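Local coordinates for protein leucyl aminopeptidase (Trypanosoma brucei brucei, PDB 5NTD) that probably removes N-terminal amino acids, leucine among them, from peptides as a hexameric, manganese-bound M17 aminopeptidase that binds the inhibitor bestatin, at residues T461-M464 against E465-N469; T481-S484 against P485-G489. All coordinates share one frame; numbering follows the deposited sequence.

Contact 1 of 2, residues T461-M464 against E465-N469. With BES (2-(3-amino-2-hydroxy-4-phenyl-butyrylamino)-4-methyl-pentanoic acid), chain B.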
ATOM      1  N   THR G 461     -11.817 -19.549 -15.547  1.00 27.37           N
ATOM      2  CA  THR G 461     -11.867 -18.597 -14.410  1.00 27.26           C
ATOM      3  C   THR G 461     -12.740 -17.386 -14.802  1.00 27.33           C
ATOM      4  O   THR G 461     -13.155 -17.255 -15.940  1.00 28.47           O
ATOM      5  CB  THR G 461     -10.480 -18.071 -14.040  1.00 27.52           C
ATOM      6  OG1 THR G 461      -9.984 -17.281 -15.127  1.00 29.25           O
ATOM      7  CG2 THR G 461      -9.511 -19.232 -13.763  1.00 27.37           C
ATOM      8  N   ASN G 462     -13.035 -16.539 -13.832  1.00 27.83           N
ATOM      9  CA  ASN G 462     -13.673 -15.249 -14.086  1.00 28.37           C
ATOM     10  C   ASN G 462     -12.722 -14.056 -14.153  1.00 28.84           C
ATOM     11  O   ASN G 462     -13.157 -12.919 -14.180  1.00 28.46           O
ATOM     12  CB  ASN G 462     -14.758 -14.964 -13.058  1.00 28.75           C
ATOM     13  CG  ASN G 462     -14.217 -14.424 -11.769  1.00 28.31           C
ATOM     14  OD1 ASN G 462     -13.180 -14.874 -11.265  1.00 29.39           O
ATOM     15  ND2 ASN G 462     -14.948 -13.492 -11.181  1.00 30.05           N
ATOM     16  N   LEU G 463     -11.431 -14.320 -14.116  1.00 29.32           N
ATOM     17  CA  LEU G 463     -10.452 -13.252 -14.120  1.00 31.35           C
ATOM     18  C   LEU G 463      -9.205 -13.657 -14.839  1.00 32.65           C
ATOM     19  O   LEU G 463      -8.685 -14.736 -14.671  1.00 35.23           O
ATOM     20  CB  LEU G 463     -10.092 -12.820 -12.703  1.00 33.69           C
ATOM     21  CG  LEU G 463      -9.256 -11.526 -12.581  1.00 35.60           C
ATOM     22  CD1 LEU G 463     -10.100 -10.320 -12.926  1.00 35.87           C
ATOM     23  CD2 LEU G 463      -8.676 -11.332 -11.199  1.00 34.73           C
ATOM     24  N   MET G 464      -8.687 -12.721 -15.597  1.00 35.45           N
ATOM     25  CA  MET G 464      -7.445 -12.915 -16.389  1.00 39.94           C
ATOM     26  C   MET G 464      -6.240 -13.198 -15.485  1.00 37.98           C
ATOM     27  O   MET G 464      -6.072 -12.563 -14.479  1.00 35.13           O
ATOM     28  CB  MET G 464      -7.116 -11.689 -17.218  1.00 41.53           C
ATOM     29  CG  MET G 464      -8.246 -11.207 -18.107  1.00 46.09           C
ATOM     30  SD  MET G 464      -8.409  -9.414 -17.873  1.00 56.08           S
ATOM     31  CE  MET G 464      -9.536  -9.549 -16.450  1.00 48.80           C
ATOM     32  N   GLU G 465      -5.442 -14.163 -15.887  1.00 39.28           N
ATOM     33  CA  GLU G 465      -4.138 -14.431 -15.269  1.00 42.89           C
ATOM     34  C   GLU G 465      -3.248 -13.184 -15.334  1.00 39.68           C
ATOM     35  O   GLU G 465      -2.662 -12.791 -14.351  1.00 36.68           O
ATOM     36  CB  GLU G 465      -3.441 -15.624 -15.951  1.00 49.79           C
ATOM     37  CG  GLU G 465      -2.046 -16.015 -15.442  1.00 54.32           C
ATOM     38  CD  GLU G 465      -1.975 -16.246 -13.929  1.00 64.49           C
ATOM     39  OE1 GLU G 465      -2.992 -16.606 -13.303  1.00 67.57           O
ATOM     40  OE2 GLU G 465      -0.889 -16.050 -13.341  1.00 74.27           O
ATOM     41  N   ARG G 466      -3.239 -12.538 -16.484  1.00 36.94           N
ATOM     42  CA  ARG G 466      -2.512 -11.267 -16.687  1.00 39.23           C
ATOM     43  C   ARG G 466      -3.503 -10.120 -16.966  1.00 41.60           C
ATOM     44  O   ARG G 466      -4.186 -10.109 -17.975  1.00 36.97           O
ATOM     45  CB  ARG G 466      -1.517 -11.373 -17.842  1.00 38.89           C
ATOM     46  CG  ARG G 466      -0.582 -12.560 -17.718  1.00 39.99           C
ATOM     47  CD  ARG G 466       0.354 -12.706 -18.895  1.00 40.79           C
ATOM     48  NE  ARG G 466      -0.352 -12.963 -20.149  1.00 41.71           N
ATOM     49  CZ  ARG G 466       0.230 -13.171 -21.330  1.00 46.77           C
ATOM     50  NH1 ARG G 466       1.554 -13.167 -21.464  1.00 50.60           N
ATOM     51  NH2 ARG G 466      -0.515 -13.383 -22.406  1.00 50.23           N
ATOM     52  N   ARG G 467      -3.536  -9.145 -16.073  1.00 44.75           N
ATOM     53  CA  ARG G 467      -4.525  -8.052 -16.134  1.00 46.61           C
ATOM     54  C   ARG G 467      -4.111  -6.919 -17.085  1.00 42.83           C
ATOM     55  O   ARG G 467      -4.904  -6.046 -17.435  1.00 43.89           O
ATOM     56  CB  ARG G 467      -4.815  -7.520 -14.737  1.00 53.60           C
ATOM     57  CG  ARG G 467      -5.343  -8.613 -13.781  1.00 59.28           C
ATOM     58  CD  ARG G 467      -6.547  -8.253 -12.897  1.00 63.58           C
ATOM     59  NE  ARG G 467      -6.334  -7.952 -11.463  1.00 68.47           N
ATOM     60  CZ  ARG G 467      -6.984  -7.028 -10.749  1.00 68.72           C
ATOM     61  NH1 ARG G 467      -7.843  -6.175 -11.313  1.00 71.26           N
ATOM     62  NH2 ARG G 467      -6.710  -6.916  -9.446  1.00 71.31           N
ATOM     63  N   ASP G 468      -2.877  -6.986 -17.543  1.00 38.48           N
ATOM     64  CA  ASP G 468      -2.365  -6.035 -18.546  1.00 37.33           C
ATOM     65  C   ASP G 468      -2.388  -6.563 -20.010  1.00 33.73           C
ATOM     66  O   ASP G 468      -1.469  -6.323 -20.802  1.00 33.63           O
ATOM     67  CB  ASP G 468      -0.948  -5.614 -18.170  1.00 41.61           C
ATOM     68  CG  ASP G 468       0.006  -6.799 -17.997  1.00 43.75           C
ATOM     69  OD1 ASP G 468      -0.274  -7.943 -18.430  1.00 40.48           O
ATOM     70  OD2 ASP G 468       1.051  -6.564 -17.380  1.00 53.20           O
ATOM     71  N   ASN G 469      -3.424  -7.307 -20.333  1.00 30.46           N
ATOM     72  CA  ASN G 469      -3.581  -7.925 -21.651  1.00 30.45           C
ATOM     73  C   ASN G 469      -4.984  -7.725 -22.255  1.00 28.38           C
ATOM     74  O   ASN G 469      -5.733  -8.679 -22.458  1.00 27.64           O
ATOM     75  CB  ASN G 469      -3.248  -9.411 -21.597  1.00 30.13           C
ATOM     76  CG  ASN G 469      -3.054 -10.013 -22.969  1.00 30.66           C
ATOM     77  OD1 ASN G 469      -2.825  -9.317 -23.951  1.00 28.87           O
ATOM     78  ND2 ASN G 469      -3.177 -11.335 -23.043  1.00 32.56           N
TER
HETATM   79  N2  BES B 604     -18.410  -2.417 -11.268  1.00 35.92           N
HETATM   80  C1  BES B 604     -16.955  -2.535 -11.343  1.00 39.43           C
HETATM   81  C6  BES B 604     -16.332  -1.732 -12.512  1.00 39.14           C
HETATM   82  C7  BES B 604     -16.093  -0.263 -12.300  1.00 39.03           C
HETATM   83  C8  BES B 604     -17.106   0.661 -12.510  1.00 40.10           C
HETATM   84  C12 BES B 604     -14.834   0.205 -11.945  1.00 40.82           C
HETATM   85  C9  BES B 604     -16.880   2.023 -12.325  1.00 39.64           C
HETATM   86  C11 BES B 604     -14.604   1.576 -11.754  1.00 39.97           C
HETATM   87  C10 BES B 604     -15.626   2.487 -11.936  1.00 39.53           C
HETATM   88  C2  BES B 604     -16.648  -4.044 -11.455  1.00 41.88           C
HETATM   89  O2  BES B 604     -17.636  -4.906 -10.810  1.00 40.28           O
HETATM   90  C3  BES B 604     -15.333  -4.295 -10.778  1.00 44.86           C
HETATM   91  O3  BES B 604     -15.431  -4.533  -9.551  1.00 44.29           O
HETATM   92  N1  BES B 604     -14.279  -4.273 -11.609  1.00 43.62           N
HETATM   93  C4  BES B 604     -12.913  -4.487 -11.231  1.00 48.69           C
HETATM   94  C13 BES B 604     -12.513  -5.953 -11.357  1.00 48.50           C
HETATM   95  C14 BES B 604     -11.224  -6.330 -10.627  1.00 49.29           C
HETATM   96  C15 BES B 604     -11.057  -5.822  -9.201  1.00 48.09           C
HETATM   97  C16 BES B 604     -11.113  -7.833 -10.552  1.00 51.66           C
HETATM   98  C5  BES B 604     -11.990  -3.707 -12.103  1.00 49.18           C
HETATM   99  O1  BES B 604     -11.028  -3.160 -11.564  1.00 54.68           O
HETATM  100  O4  BES B 604     -12.198  -3.637 -13.318  1.00 49.61           O
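Leu463 and Arg467 come together at the rim of the bestatin pocket, on the loop of the M17 catalytic domain that runs from strand 460-461 to helix 471-480. Their contact is apolar: both methyls of Leu463 rest against the aliphatic part of the arginine, CD1 of Leu463 lying 4.1 Å from CD of Arg467, and the two side chains run at a slant to each other. Bends at chi2 (-135°) and chi3 (-104°) of Arg467 turn its guanidinium toward the inhibitor.

The bound ligand is touched by both residues through its leucine-like isobutyl group. CD1 of Leu463 reaches C16 of bestatin at 3.6 Å, and the same C16 lies over one face of the Arg467 guanidinium. Leu463 and Arg467 thus line the isobutyl group of the leucine-like half of bestatin, while Lys301 NZ and Gly404 N hydrogen-bond the inhibitor as well.

Polar contacts fix the loop itself. Asn462 ties it to Ile368, Asn369 and Ala372, the last next to metal ligands Asp371 and Glu373. Arg466 makes a salt bridge with Glu452, and Asp468 another with Arg412 of a second subunit, so the same loop also takes part in a subunit contact. At the end of strand 460-461, the hydroxyl OG1 of Thr461 donates to O of Leu463 at 2.9 Å, standing above the carbonyl plane by 44°.

Contact 2 of 2, residues T481-S484 against P485-G489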
ATOM      1  N   THR G 481     -18.427 -16.477 -23.991  1.00 27.67           N
ATOM      2  CA  THR G 481     -18.327 -17.926 -23.763  1.00 27.32           C
ATOM      3  C   THR G 481     -19.657 -18.511 -23.273  1.00 28.06           C
ATOM      4  O   THR G 481     -19.848 -19.715 -23.324  1.00 27.80           O
ATOM      5  CB  THR G 481     -17.237 -18.325 -22.754  1.00 26.54           C
ATOM      6  OG1 THR G 481     -17.602 -17.889 -21.432  1.00 26.12           O
ATOM      7  CG2 THR G 481     -15.874 -17.755 -23.161  1.00 27.27           C
ATOM      8  N   HIS G 482     -20.542 -17.652 -22.804  1.00 27.90           N
ATOM      9  CA  HIS G 482     -21.863 -18.089 -22.306  1.00 29.38           C
ATOM     10  C   HIS G 482     -23.046 -17.815 -23.253  1.00 29.74           C
ATOM     11  O   HIS G 482     -24.199 -17.997 -22.908  1.00 29.60           O
ATOM     12  CB  HIS G 482     -22.100 -17.489 -20.951  1.00 29.77           C
ATOM     13  CG  HIS G 482     -21.019 -17.851 -20.001  1.00 31.88           C
ATOM     14  ND1 HIS G 482     -20.840 -19.142 -19.533  1.00 31.47           N
ATOM     15  CD2 HIS G 482     -19.985 -17.125 -19.522  1.00 33.37           C
ATOM     16  CE1 HIS G 482     -19.773 -19.178 -18.763  1.00 32.45           C
ATOM     17  NE2 HIS G 482     -19.239 -17.967 -18.732  1.00 33.30           N
ATOM     18  N   LEU G 483     -22.729 -17.390 -24.464  1.00 30.29           N
ATOM     19  CA  LEU G 483     -23.736 -17.282 -25.536  1.00 30.22           C
ATOM     20  C   LEU G 483     -24.165 -18.685 -25.916  1.00 31.66           C
ATOM     21  O   LEU G 483     -23.347 -19.604 -25.959  1.00 32.21           O
ATOM     22  CB  LEU G 483     -23.178 -16.585 -26.776  1.00 29.12           C
ATOM     23  CG  LEU G 483     -22.903 -15.083 -26.589  1.00 28.43           C
ATOM     24  CD1 LEU G 483     -22.024 -14.541 -27.676  1.00 26.84           C
ATOM     25  CD2 LEU G 483     -24.216 -14.311 -26.511  1.00 29.18           C
ATOM     26  N   SER G 484     -25.455 -18.858 -26.147  1.00 33.47           N
ATOM     27  CA  SER G 484     -25.972 -20.168 -26.620  1.00 35.44           C
ATOM     28  C   SER G 484     -25.389 -20.524 -27.977  1.00 35.27           C
ATOM     29  O   SER G 484     -25.200 -19.643 -28.800  1.00 36.69           O
ATOM     30  CB  SER G 484     -27.486 -20.138 -26.741  1.00 37.46           C
ATOM     31  OG  SER G 484     -27.986 -21.382 -27.237  1.00 35.77           O
ATOM     32  N   PRO G 485     -25.093 -21.813 -28.212  1.00 36.98           N
ATOM     33  CA  PRO G 485     -24.747 -22.276 -29.562  1.00 39.08           C
ATOM     34  C   PRO G 485     -25.850 -22.033 -30.621  1.00 41.35           C
ATOM     35  O   PRO G 485     -25.557 -21.893 -31.790  1.00 43.22           O
ATOM     36  CB  PRO G 485     -24.554 -23.775 -29.374  1.00 39.09           C
ATOM     37  CG  PRO G 485     -24.283 -23.966 -27.931  1.00 37.43           C
ATOM     38  CD  PRO G 485     -25.033 -22.896 -27.224  1.00 36.22           C
ATOM     39  N   LYS G 486     -27.094 -21.932 -30.170  1.00 41.61           N
ATOM     40  CA  LYS G 486     -28.237 -21.570 -31.048  1.00 41.60           C
ATOM     41  C   LYS G 486     -28.101 -20.174 -31.662  1.00 43.63           C
ATOM     42  O   LYS G 486     -28.774 -19.841 -32.634  1.00 42.25           O
ATOM     43  CB  LYS G 486     -29.547 -21.540 -30.279  1.00 42.45           C
ATOM     44  CG  LYS G 486     -30.010 -22.855 -29.723  1.00 44.64           C
ATOM     45  CD  LYS G 486     -31.327 -22.588 -28.989  1.00 46.52           C
ATOM     46  CE  LYS G 486     -31.821 -23.784 -28.196  1.00 50.75           C
ATOM     47  NZ  LYS G 486     -32.979 -23.393 -27.344  1.00 56.27           N
ATOM     48  N   PHE G 487     -27.265 -19.340 -31.054  1.00 41.16           N
ATOM     49  CA  PHE G 487     -27.095 -17.954 -31.506  1.00 38.48           C
ATOM     50  C   PHE G 487     -25.927 -17.870 -32.460  1.00 36.56           C
ATOM     51  O   PHE G 487     -24.843 -18.332 -32.161  1.00 36.98           O
ATOM     52  CB  PHE G 487     -26.923 -17.022 -30.322  1.00 38.82           C
ATOM     53  CG  PHE G 487     -26.610 -15.609 -30.698  1.00 37.14           C
ATOM     54  CD1 PHE G 487     -27.607 -14.766 -31.128  1.00 36.91           C
ATOM     55  CD2 PHE G 487     -25.321 -15.127 -30.607  1.00 36.19           C
ATOM     56  CE1 PHE G 487     -27.322 -13.455 -31.462  1.00 37.12           C
ATOM     57  CE2 PHE G 487     -25.022 -13.828 -30.938  1.00 36.03           C
ATOM     58  CZ  PHE G 487     -26.021 -12.986 -31.369  1.00 37.49           C
ATOM     59  N   THR G 488     -26.179 -17.273 -33.613  1.00 34.16           N
ATOM     60  CA  THR G 488     -25.150 -17.083 -34.647  1.00 33.87           C
ATOM     61  C   THR G 488     -25.078 -15.637 -35.173  1.00 33.04           C
ATOM     62  O   THR G 488     -24.504 -15.363 -36.221  1.00 32.33           O
ATOM     63  CB  THR G 488     -25.422 -18.001 -35.848  1.00 34.32           C
ATOM     64  OG1 THR G 488     -26.675 -17.622 -36.408  1.00 35.21           O
ATOM     65  CG2 THR G 488     -25.459 -19.471 -35.429  1.00 34.03           C
ATOM     66  N   GLY G 489     -25.655 -14.712 -34.419  1.00 31.88           N
ATOM     67  CA  GLY G 489     -25.762 -13.309 -34.859  1.00 29.69           C
ATOM     68  C   GLY G 489     -24.677 -12.415 -34.326  1.00 31.41           C
ATOM     69  O   GLY G 489     -23.622 -12.859 -33.883  1.00 33.24           O
TER
HETATM   70  O   HOH W   1     -22.894 -18.744 -30.169  1.00 51.23           O
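Ser484 and Lys486 meet across a type I beta turn that spans Ser484 to Phe487 and carries the chain from helix 471-480 toward strand 490-495. Closing the turn, N of Phe487 donates to O of Ser484 at 3.1 Å, approaching from well above the carbonyl plane. A water gives a second link by donating to both O of Ser484 and O of Phe487, 2.8 Å from each.

From its CB, 3.7 Å from CD of Pro485, the Ser484 side chain leads to a hydroxyl directed forward along the chain, beside its own carbonyl carbon, with OG anti to the backbone N (chi1 178°). There OG accepts a hydrogen bond from N of Lys486 at 3.1 Å (149° at the hydrogen), the contact of an ST turn. CB of Lys486 also packs beside this oxygen, at 3.4 Å from OG of Ser484. The hydroxyl has a further hydrogen-bond partner in Asn387 OD1, so this buried group joins the turn to Asn387, the last residue of helix 374-387.

Flanking the turn, CD2 of Leu483 makes a loose apolar contact with CD2 of Phe487 at 4.3 Å, while N of Gly489 sits over the centre of the Phe487 ring. Both side chains pack on Thr386 of helix 374-387, Leu483 also meeting Val382, and Gly489 O bonds Asn420 as the chain enters strand 490-495.

Following the chain from the N terminus, strand 460-461 leads into contact 1, which bends the loop past the bestatin pocket and delivers it to helix 471-480. Contact 2 begins directly after that helix and turns the chain into strand 490-495 of the catalytic domain's mixed sheet. The two are in series, neither nested nor crossed, with helix 471-480 between them; the centres of contact 1 and contact 2 lie about 23 Å apart, and the two do not touch. Helix 374-387 is common ground, packing against side chains of both. From there contact 1 reaches the inhibitor and a second subunit, whereas contact 2 leads into the sheet.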